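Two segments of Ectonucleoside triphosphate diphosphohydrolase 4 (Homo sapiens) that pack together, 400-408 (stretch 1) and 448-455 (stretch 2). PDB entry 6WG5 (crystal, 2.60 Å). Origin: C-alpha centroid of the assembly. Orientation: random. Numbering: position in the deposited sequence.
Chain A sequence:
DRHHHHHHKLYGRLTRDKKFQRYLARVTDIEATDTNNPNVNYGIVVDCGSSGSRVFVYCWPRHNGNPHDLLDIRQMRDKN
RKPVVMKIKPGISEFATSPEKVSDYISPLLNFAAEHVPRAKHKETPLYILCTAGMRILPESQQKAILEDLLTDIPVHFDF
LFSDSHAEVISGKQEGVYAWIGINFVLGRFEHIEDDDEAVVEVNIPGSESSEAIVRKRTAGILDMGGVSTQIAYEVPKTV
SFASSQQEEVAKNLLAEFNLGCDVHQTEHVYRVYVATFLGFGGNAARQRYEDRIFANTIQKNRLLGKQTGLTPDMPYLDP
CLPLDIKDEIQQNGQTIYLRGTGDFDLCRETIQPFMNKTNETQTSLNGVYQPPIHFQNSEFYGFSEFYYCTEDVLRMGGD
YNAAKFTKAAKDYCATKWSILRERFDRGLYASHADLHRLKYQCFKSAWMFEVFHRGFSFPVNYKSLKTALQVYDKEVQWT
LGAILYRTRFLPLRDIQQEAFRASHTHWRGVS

Stretch 1 (400-408) DYNAAKFTK
Stretch 2, residues 448-455: WMFEVFHR

The apolar centre of the contact is the ring of Phe-450, which meets four residues of stretch 1. Its chi1 is t (-177°, chi2 91°); CA-to-CB points sideways, but the ring end comes nearer. Phe-450 CE1 lies 3.3 Å from Thr-407 CG2 (chi1 53°, p) and 4.3 Å from Ala-403 CB, the latter near the ring plane, while Phe-450 CD1 sits 4.0 Å from Phe-406 CD2, at the edge of the Phe-406 ring (chi1 169°, t; chi2 81°), and 3.3 Å from Tyr-401 OH, oblique to the Phe-450 ring. Met-449 (chi1 -163°, chi2 -140°, chi3 82°) places CE over one face of the Phe-406 ring, 4.2 Å from Phe-406 CZ; SD stands obliquely, 5.2 Å from the ring centroid and 37° off the normal, a sulfur-aromatic approach. The same Met-449 CE reaches Tyr-401 CE1 at 4.0 Å. Methyls and aromatic carbons thus pack as apolar groups at van der Waals range.

These side chains bridge well-separated backbones. Helix 403-408 and helix 448-455 run nearly antiparallel, at 153°, with axes 11.8 Å apart at closest approach; Ala-403 and Phe-450 set the register, CA to CA 8.3 Å. Stretch 2 is helical throughout, with a wider pi-type turn at 452-455. In stretch 1, Asn-402 (phi/psi -141/114) caps the helix, its OD1 accepting from Lys-405 N at 2.9 Å.

Tyr-401, ahead of that cap (phi/psi -81/141), carries the contact outward. With chi1 173° and chi2 81°, its ring offers a face to the edge of Phe-453 (chi1 -175°, chi2 63°) in an offset edge-to-face pair, centroids 5.6 Å apart and planes at 76°; Tyr-401 CE2 and Phe-453 CE2 approach to 4.0 Å.

The polar edge is one hydrogen bond between Tyr-401 OH and His-454 NE2, 2.9 Å. His-454 (chi1 -72°, chi2 -65°) meets the phenol rim to rim, planes at 38°; NE2 lies near the Tyr-401 ring plane and OH near the His-454 ring plane, so the bond runs at the edge of both rings. His-454 ND1 is bonded elsewhere in the structure. Together the stretches bury 313 Å².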

ATOM      1  N   ASP A 400      -1.204 -18.068   2.366  1.00 31.18           N
ATOM      2  CA  ASP A 400      -2.584 -18.180   2.819  1.00 30.18           C
ATOM      3  C   ASP A 400      -2.638 -18.201   4.341  1.00 30.69           C
ATOM      4  O   ASP A 400      -2.026 -19.059   4.985  1.00 32.88           O
ATOM      5  CB  ASP A 400      -3.231 -19.436   2.239  1.00 31.92           C
ATOM      6  CG  ASP A 400      -3.415 -19.355   0.734  1.00 44.17           C
ATOM      7  OD1 ASP A 400      -3.291 -18.244   0.174  1.00 44.52           O
ATOM      8  OD2 ASP A 400      -3.696 -20.403   0.111  1.00 48.57           O
ATOM      9  N   TYR A 401      -3.373 -17.251   4.906  1.00 29.56           N
ATOM     10  CA  TYR A 401      -3.470 -17.104   6.349  1.00 26.79           C
ATOM     11  C   TYR A 401      -4.486 -18.081   6.925  1.00 28.49           C
ATOM     12  O   TYR A 401      -5.541 -18.325   6.335  1.00 33.11           O
ATOM     13  CB  TYR A 401      -3.866 -15.669   6.694  1.00 26.57           C
ATOM     14  CG  TYR A 401      -4.164 -15.429   8.153  1.00 24.32           C
ATOM     15  CD1 TYR A 401      -3.138 -15.229   9.065  1.00 26.92           C
ATOM     16  CD2 TYR A 401      -5.471 -15.384   8.617  1.00 25.14           C
ATOM     17  CE1 TYR A 401      -3.402 -15.001  10.398  1.00 26.58           C
ATOM     18  CE2 TYR A 401      -5.747 -15.156   9.952  1.00 26.55           C
ATOM     19  CZ  TYR A 401      -4.708 -14.965  10.836  1.00 26.35           C
ATOM     20  OH  TYR A 401      -4.969 -14.734  12.164  1.00 28.42           O
ATOM     21  N   ASN A 402      -4.155 -18.644   8.086  1.00 33.24           N
ATOM     22  CA  ASN A 402      -5.063 -19.517   8.827  1.00 30.95           C
ATOM     23  C   ASN A 402      -4.893 -19.201  10.306  1.00 31.98           C
ATOM     24  O   ASN A 402      -3.825 -19.445  10.876  1.00 33.93           O
ATOM     25  CB  ASN A 402      -4.777 -20.990   8.544  1.00 33.35           C
ATOM     26  CG  ASN A 402      -5.683 -21.918   9.327  1.00 37.92           C
ATOM     27  OD1 ASN A 402      -5.432 -22.205  10.497  1.00 42.39           O
ATOM     28  ND2 ASN A 402      -6.744 -22.393   8.686  1.00 42.38           N
ATOM     29  N   ALA A 403      -5.945 -18.661  10.926  1.00 28.61           N
ATOM     30  CA  ALA A 403      -5.837 -18.182  12.301  1.00 30.17           C
ATOM     31  C   ALA A 403      -5.354 -19.283  13.238  1.00 30.07           C
ATOM     32  O   ALA A 403      -4.419 -19.082  14.021  1.00 32.13           O
ATOM     33  CB  ALA A 403      -7.182 -17.630  12.768  1.00 30.08           C
ATOM     34  N   ALA A 404      -5.983 -20.458  13.173  1.00 22.80           N
ATOM     35  CA  ALA A 404      -5.617 -21.543  14.079  1.00 26.53           C
ATOM     36  C   ALA A 404      -4.137 -21.884  13.957  1.00 26.55           C
ATOM     37  O   ALA A 404      -3.422 -21.967  14.963  1.00 29.29           O
ATOM     38  CB  ALA A 404      -6.476 -22.777  13.799  1.00 26.33           C
ATOM     39  N   LYS A 405      -3.659 -22.086  12.728  1.00 35.63           N
ATOM     40  CA  LYS A 405      -2.255 -22.430  12.530  1.00 41.70           C
ATOM     41  C   LYS A 405      -1.336 -21.294  12.951  1.00 40.14           C
ATOM     42  O   LYS A 405      -0.225 -21.543  13.433  1.00 38.20           O
ATOM     43  CB  LYS A 405      -2.001 -22.788  11.068  1.00 47.78           C
ATOM     44  CG  LYS A 405      -2.700 -24.051  10.600  1.00 54.94           C
ATOM     45  CD  LYS A 405      -2.505 -24.247   9.108  1.00 58.27           C
ATOM     46  CE  LYS A 405      -3.087 -25.562   8.631  1.00 56.96           C
ATOM     47  NZ  LYS A 405      -2.846 -25.755   7.176  1.00 61.24           N
ATOM     48  N   PHE A 406      -1.774 -20.049  12.775  1.00 35.03           N
ATOM     49  CA  PHE A 406      -0.933 -18.909  13.119  1.00 30.70           C
ATOM     50  C   PHE A 406      -0.839 -18.731  14.629  1.00 29.77           C
ATOM     51  O   PHE A 406       0.260 -18.596  15.181  1.00 27.83           O
ATOM     52  CB  PHE A 406      -1.477 -17.644  12.456  1.00 29.91           C
ATOM     53  CG  PHE A 406      -0.840 -16.380  12.953  1.00 31.08           C
ATOM     54  CD1 PHE A 406       0.392 -15.974  12.471  1.00 29.05           C
ATOM     55  CD2 PHE A 406      -1.474 -15.598  13.902  1.00 32.17           C
ATOM     56  CE1 PHE A 406       0.980 -14.813  12.927  1.00 28.27           C
ATOM     57  CE2 PHE A 406      -0.890 -14.435  14.362  1.00 31.84           C
ATOM     58  CZ  PHE A 406       0.338 -14.042  13.874  1.00 30.64           C
ATOM     59  N   THR A 407      -1.983 -18.727  15.318  1.00 32.69           N
ATOM     60  CA  THR A 407      -1.973 -18.515  16.763  1.00 34.34           C
ATOM     61  C   THR A 407      -1.167 -19.595  17.471  1.00 33.28           C
ATOM     62  O   THR A 407      -0.451 -19.310  18.436  1.00 33.07           O
ATOM     63  CB  THR A 407      -3.401 -18.477  17.308  1.00 36.47           C
ATOM     64  OG1 THR A 407      -4.110 -19.651  16.892  1.00 36.86           O
ATOM     65  CG2 THR A 407      -4.129 -17.235  16.816  1.00 36.71           C
ATOM     66  N   LYS A 408      -1.271 -20.840  17.006  1.00 36.10           N
ATOM     67  CA  LYS A 408      -0.495 -21.922  17.606  1.00 37.45           C
ATOM     68  C   LYS A 408       0.999 -21.677  17.436  1.00 33.67           C
ATOM     69  O   LYS A 408       1.760 -21.707  18.409  1.00 32.71           O
ATOM     70  CB  LYS A 408      -0.898 -23.258  16.982  1.00 39.28           C
ATOM     71  CG  LYS A 408      -0.209 -24.466  17.588  1.00 49.43           C
ATOM     72  CD  LYS A 408      -0.732 -25.750  16.967  1.00 62.75           C
ATOM     73  CE  LYS A 408      -0.116 -26.985  17.607  1.00 71.27           C
ATOM     74  NZ  LYS A 408      -0.695 -28.240  17.043  1.00 73.99           N
ATOM     75  N   TRP A 448      -0.189  -7.958  17.773  1.00 21.53           N
ATOM     76  CA  TRP A 448      -0.768  -6.736  17.229  1.00 20.30           C
ATOM     77  C   TRP A 448      -1.377  -6.995  15.857  1.00 22.05           C
ATOM     78  O   TRP A 448      -2.502  -6.568  15.570  1.00 24.56           O
ATOM     79  CB  TRP A 448       0.306  -5.650  17.158  1.00 17.72           C
ATOM     80  CG  TRP A 448      -0.177  -4.348  16.604  1.00 22.98           C
ATOM     81  CD1 TRP A 448       0.140  -3.807  15.393  1.00 21.49           C
ATOM     82  CD2 TRP A 448      -1.059  -3.417  17.243  1.00 23.78           C
ATOM     83  NE1 TRP A 448      -0.487  -2.592  15.238  1.00 23.15           N
ATOM     84  CE2 TRP A 448      -1.231  -2.332  16.357  1.00 21.83           C
ATOM     85  CE3 TRP A 448      -1.719  -3.395  18.474  1.00 21.67           C
ATOM     86  CZ2 TRP A 448      -2.039  -1.241  16.662  1.00 23.63           C
ATOM     87  CZ3 TRP A 448      -2.518  -2.307  18.778  1.00 26.99           C
ATOM     88  CH2 TRP A 448      -2.672  -1.245  17.875  1.00 27.39           C
ATOM     89  N   MET A 449      -0.649  -7.708  14.997  1.00 28.51           N
ATOM     90  CA  MET A 449      -1.188  -8.088  13.695  1.00 26.55           C
ATOM     91  C   MET A 449      -2.507  -8.833  13.853  1.00 28.39           C
ATOM     92  O   MET A 449      -3.489  -8.543  13.161  1.00 29.01           O
ATOM     93  CB  MET A 449      -0.171  -8.956  12.950  1.00 27.38           C
ATOM     94  CG  MET A 449      -0.418  -9.077  11.457  1.00 36.44           C
ATOM     95  SD  MET A 449      -0.123 -10.747  10.831  1.00 41.60           S
ATOM     96  CE  MET A 449      -1.680 -11.528  11.242  1.00 47.35           C
ATOM     97  N   PHE A 450      -2.545  -9.800  14.772  1.00 24.22           N
ATOM     98  CA  PHE A 450      -3.736 -10.623  14.945  1.00 22.14           C
ATOM     99  C   PHE A 450      -4.927  -9.789  15.399  1.00 25.15           C
ATOM    100  O   PHE A 450      -6.052  -9.989  14.926  1.00 24.94           O
ATOM    101  CB  PHE A 450      -3.446 -11.738  15.949  1.00 22.97           C
ATOM    102  CG  PHE A 450      -4.588 -12.693  16.144  1.00 21.50           C
ATOM    103  CD1 PHE A 450      -4.696 -13.831  15.367  1.00 18.80           C
ATOM    104  CD2 PHE A 450      -5.553 -12.453  17.107  1.00 25.98           C
ATOM    105  CE1 PHE A 450      -5.746 -14.711  15.544  1.00 25.33           C
ATOM    106  CE2 PHE A 450      -6.606 -13.328  17.289  1.00 28.04           C
ATOM    107  CZ  PHE A 450      -6.701 -14.460  16.507  1.00 27.99           C
ATOM    108  N   GLU A 451      -4.699  -8.850  16.320  1.00 23.17           N
ATOM    109  CA  GLU A 451      -5.796  -8.075  16.890  1.00 23.11           C
ATOM    110  C   GLU A 451      -6.281  -6.992  15.934  1.00 26.21           C
ATOM    111  O   GLU A 451      -7.491  -6.801  15.778  1.00 27.46           O
ATOM    112  CB  GLU A 451      -5.361  -7.456  18.218  1.00 24.86           C
ATOM    113  CG  GLU A 451      -5.259  -8.456  19.354  1.00 34.23           C
ATOM    114  CD  GLU A 451      -6.604  -9.051  19.722  1.00 36.20           C
ATOM    115  OE1 GLU A 451      -7.633  -8.402  19.450  1.00 37.17           O
ATOM    116  OE2 GLU A 451      -6.638 -10.169  20.275  1.00 37.67           O
ATOM    117  N   VAL A 452      -5.359  -6.258  15.308  1.00 25.18           N
ATOM    118  CA  VAL A 452      -5.747  -5.279  14.295  1.00 24.56           C
ATOM    119  C   VAL A 452      -6.632  -5.935  13.245  1.00 20.98           C
ATOM    120  O   VAL A 452      -7.640  -5.364  12.810  1.00 24.64           O
ATOM    121  CB  VAL A 452      -4.492  -4.649  13.661  1.00 24.09           C
ATOM    122  CG1 VAL A 452      -4.856  -3.771  12.466  1.00 29.19           C
ATOM    123  CG2 VAL A 452      -3.731  -3.842  14.696  1.00 23.14           C
ATOM    124  N   PHE A 453      -6.274  -7.150  12.833  1.00 19.37           N
ATOM    125  CA  PHE A 453      -7.000  -7.830  11.767  1.00 14.66           C
ATOM    126  C   PHE A 453      -8.378  -8.283  12.237  1.00 19.18           C
ATOM    127  O   PHE A 453      -9.396  -7.945  11.623  1.00 23.78           O
ATOM    128  CB  PHE A 453      -6.171  -9.018  11.273  1.00 18.18           C
ATOM    129  CG  PHE A 453      -6.762  -9.739  10.093  1.00 16.64           C
ATOM    130  CD1 PHE A 453      -6.930  -9.093   8.879  1.00 21.15           C
ATOM    131  CD2 PHE A 453      -7.119 -11.073  10.192  1.00 19.38           C
ATOM    132  CE1 PHE A 453      -7.464  -9.761   7.790  1.00 18.64           C
ATOM    133  CE2 PHE A 453      -7.652 -11.747   9.107  1.00 18.77           C
ATOM    134  CZ  PHE A 453      -7.823 -11.089   7.905  1.00 19.03           C
ATOM    135  N   HIS A 454      -8.434  -9.040  13.334  1.00 23.06           N
ATOM    136  CA  HIS A 454      -9.662  -9.724  13.722  1.00 24.99           C
ATOM    137  C   HIS A 454     -10.585  -8.892  14.600  1.00 24.28           C
ATOM    138  O   HIS A 454     -11.777  -9.205  14.675  1.00 31.60           O
ATOM    139  CB  HIS A 454      -9.331 -11.029  14.446  1.00 26.49           C
ATOM    140  CG  HIS A 454      -8.805 -12.099  13.543  1.00 25.41           C
ATOM    141  ND1 HIS A 454      -9.566 -12.669  12.545  1.00 29.66           N
ATOM    142  CD2 HIS A 454      -7.595 -12.702  13.483  1.00 20.14           C
ATOM    143  CE1 HIS A 454      -8.846 -13.573  11.908  1.00 27.44           C
ATOM    144  NE2 HIS A 454      -7.647 -13.614  12.460  1.00 21.09           N
ATOM    145  N   ARG A 455     -10.080  -7.859  15.273  1.00 27.27           N
ATOM    146  CA  ARG A 455     -10.938  -7.034  16.116  1.00 27.57           C
ATOM    147  C   ARG A 455     -10.817  -5.560  15.759  1.00 30.15           C
ATOM    148  O   ARG A 455     -11.750  -4.785  15.986  1.00 38.89           O
ATOM    149  CB  ARG A 455     -10.618  -7.260  17.595  1.00 29.70           C
ATOM    150  CG  ARG A 455     -11.474  -8.356  18.217  1.00 37.30           C
ATOM    151  CD  ARG A 455     -11.468  -8.325  19.736  1.00 41.05           C
ATOM    152  NE  ARG A 455     -10.221  -8.830  20.301  1.00 44.73           N
ATOM    153  CZ  ARG A 455     -10.087  -9.260  21.553  1.00 49.52           C
ATOM    154  NH1 ARG A 455     -11.127  -9.257  22.377  1.00 52.82           N
ATOM    155  NH2 ARG A 455      -8.912  -9.702  21.983  1.00 52.40           N
TER